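Local atomic coordinates of LPXTG cell wall surface protein (Streptococcus gordonii, PDB entry 7AVK), a protein that is anchored in the streptococcal cell wall and probably acts as an adhesin, its tandem SHIRT domains thought to project the N-terminal region from the cell. Residues E8-T13 with V76-F81. Residues are numbered along the deposited sequence; the frame is centred on the assembly and turned at random. Where two conformers were deposited one is given.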
loop_
_atom_site.group_PDB
_atom_site.type_symbol
_atom_site.label_atom_id
_atom_site.label_comp_id
_atom_site.label_asym_id
_atom_site.label_seq_id
_atom_site.Cartn_x
_atom_site.Cartn_y
_atom_site.Cartn_z
ATOM N N GLU A 8 1.060 3.825 -0.836
ATOM C CA GLU A 8 2.489 3.912 -0.626
ATOM C C GLU A 8 2.918 2.661 0.109
ATOM O O GLU A 8 2.207 2.212 1.010
ATOM C CB GLU A 8 2.846 5.164 0.199
ATOM C CG GLU A 8 4.371 5.269 0.462
ATOM C CD GLU A 8 4.842 6.479 1.163
ATOM O OE1 GLU A 8 4.080 7.354 1.618
ATOM O OE2 GLU A 8 6.073 6.554 1.476
ATOM N N PHE A 9 4.101 2.117 -0.244
ATOM C CA PHE A 9 4.692 1.028 0.504
ATOM C C PHE A 9 5.885 1.516 1.318
ATOM O O PHE A 9 6.643 2.355 0.852
ATOM C CB PHE A 9 5.182 -0.095 -0.423
ATOM C CG PHE A 9 4.105 -0.900 -1.127
ATOM C CD1 PHE A 9 2.811 -1.028 -0.674
ATOM C CD2 PHE A 9 4.467 -1.622 -2.260
ATOM C CE1 PHE A 9 1.899 -1.845 -1.334
ATOM C CE2 PHE A 9 3.597 -2.450 -2.897
ATOM C CZ PHE A 9 2.323 -2.578 -2.440
ATOM N N VAL A 10 6.046 0.923 2.494
ATOM C CA VAL A 10 7.216 1.100 3.347
ATOM C C VAL A 10 7.728 -0.264 3.767
ATOM O O VAL A 10 6.995 -1.258 3.803
ATOM C CB VAL A 10 6.897 1.951 4.599
ATOM C CG1 VAL A 10 6.466 3.372 4.178
ATOM C CG2 VAL A 10 5.896 1.317 5.505
ATOM N N SER A 11 9.013 -0.289 4.104
ATOM C CA SER A 11 9.606 -1.437 4.770
ATOM C C SER A 11 9.353 -1.358 6.280
ATOM O O SER A 11 9.641 -0.342 6.923
ATOM C CB SER A 11 11.105 -1.458 4.549
ATOM O OG SER A 11 11.661 -2.470 5.370
ATOM N N GLY A 12 8.837 -2.438 6.840
ATOM C CA GLY A 12 8.702 -2.584 8.275
ATOM C C GLY A 12 9.937 -3.110 8.958
ATOM O O GLY A 12 9.905 -3.319 10.174
ATOM N N THR A 13 11.014 -3.341 8.211
ATOM C CA THR A 13 12.233 -3.958 8.724
ATOM C C THR A 13 13.298 -2.876 8.767
ATOM O O THR A 13 13.813 -2.459 7.707
ATOM C CB THR A 13 12.665 -5.117 7.832
ATOM O OG1 THR A 13 11.641 -6.113 7.832
ATOM C CG2 THR A 13 13.988 -5.686 8.278
ATOM N N VAL A 76 -0.990 3.382 3.492
ATOM C CA VAL A 76 0.425 2.997 3.633
ATOM C C VAL A 76 0.465 1.513 3.955
ATOM O O VAL A 76 -0.108 1.063 4.963
ATOM C CB VAL A 76 1.100 3.823 4.723
ATOM C CG1 VAL A 76 2.542 3.338 4.907
ATOM C CG2 VAL A 76 1.065 5.314 4.363
ATOM N N GLY A 77 1.124 0.748 3.087
ATOM C CA GLY A 77 1.243 -0.690 3.236
ATOM C C GLY A 77 2.659 -1.060 3.659
ATOM O O GLY A 77 3.621 -0.612 3.062
ATOM N N THR A 78 2.807 -1.943 4.672
ATOM C CA THR A 78 4.067 -2.318 5.254
ATOM C C THR A 78 4.422 -3.731 4.798
ATOM O O THR A 78 3.565 -4.642 4.892
ATOM C CB THR A 78 3.974 -2.287 6.776
ATOM O OG1 THR A 78 3.731 -0.939 7.174
ATOM C CG2 THR A 78 5.238 -2.780 7.430
ATOM N N TRP A 79 5.671 -3.875 4.350
ATOM C CA TRP A 79 6.239 -5.185 3.968
ATOM C C TRP A 79 7.251 -5.509 5.052
ATOM O O TRP A 79 7.979 -4.665 5.386
ATOM C CB TRP A 79 6.823 -5.132 2.567
ATOM C CG TRP A 79 5.812 -5.008 1.480
ATOM C CD1 TRP A 79 5.147 -3.884 1.096
ATOM C CD2 TRP A 79 5.379 -6.063 0.604
ATOM N NE1 TRP A 79 4.331 -4.171 0.038
ATOM C CE2 TRP A 79 4.451 -5.495 -0.288
ATOM C CE3 TRP A 79 5.696 -7.418 0.480
ATOM C CZ2 TRP A 79 3.820 -6.244 -1.279
ATOM C CZ3 TRP A 79 5.081 -8.157 -0.500
ATOM C CH2 TRP A 79 4.156 -7.575 -1.364
ATOM N N GLU A 80 7.404 -6.759 5.415
ATOM C CA GLU A 80 8.423 -7.200 6.389
ATOM C C GLU A 80 9.418 -8.106 5.672
ATOM O O GLU A 80 9.014 -8.915 4.954
ATOM C CB GLU A 80 7.780 -7.952 7.547
ATOM C CG GLU A 80 6.670 -7.198 8.260
ATOM C CD GLU A 80 7.108 -6.054 9.156
ATOM O OE1 GLU A 80 8.319 -5.878 9.352
ATOM O OE2 GLU A 80 6.225 -5.349 9.663
ATOM N N PHE A 81 10.684 -8.028 5.969
ATOM C CA PHE A 81 11.728 -8.870 5.383
ATOM C C PHE A 81 12.232 -9.888 6.397
ATOM O O PHE A 81 12.484 -9.533 7.556
ATOM C CB PHE A 81 12.925 -8.021 4.943
ATOM C CG PHE A 81 14.017 -8.788 4.301
ATOM C CD1 PHE A 81 13.864 -9.307 3.017
ATOM C CD2 PHE A 81 15.213 -8.993 4.979
ATOM C CE1 PHE A 81 14.886 -10.017 2.412
ATOM C CE2 PHE A 81 16.252 -9.694 4.363
ATOM C CZ PHE A 81 16.068 -10.211 3.072
HETATM O O HOH W 1 7.089 -3.294 11.092
#
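Trp79 brings the NE1 corner of its indole over the ring of Phe9, in a T-shaped pair in which tryptophan supplies the edge and phenylalanine the face. NE1 stands 3.2 Å above the phenyl plane, over its centre, and the planes of the phenyl and the five-membered ring meet at 71°, an arrangement consistent with an N-H...pi interaction. In both residues CG lies beside the backbone N (chi1 -70° in Trp79), and the rings meet across two places of the register, Phe9 being paired with Gly77 and Trp79 with Ser11. Gly77 has no side chain on this face, where a CB would come tight against the phenyl ring.

On the other face Val10 is held between Val76 and Thr78. Its CG1 and CG2 both lie 4.0 Å from Val76 CG1, while CG2 also meets Thr78 OG1 at 3.5 Å. Between the strands, which run parallel, backbone hydrogen bonds go from Gly77 N to Glu8 O, Val10 N to Gly77 O, Trp79 N to Val10 O and Gly12 N to Trp79 O.

Past Ser11 the chain leaves the strand in an ST turn, Ser11 OG accepting from Thr13 N while also hydrogen-bonded to Lys16 O, and a side chain takes over the pairing: Phe81 N donates to Thr13 OG1 at 2.8 Å, almost straight at 174°. Beside it, a water donates to both Gly12 O and Glu80 OE2, linking two acceptors.

Strands 3-11 and 73-82 are the one parallel pair in the otherwise antiparallel five-stranded sheet of this SHIRT domain, a member of the ubiquitin clan, with 73-82 in the middle. Leu18, Leu25 and Leu26 from loops pack around the aromatic pair, joined by Trp56, Phe58 and Tyr61; strand 55-61 adjoins 73-82, and strand 30-33 flanks 3-11.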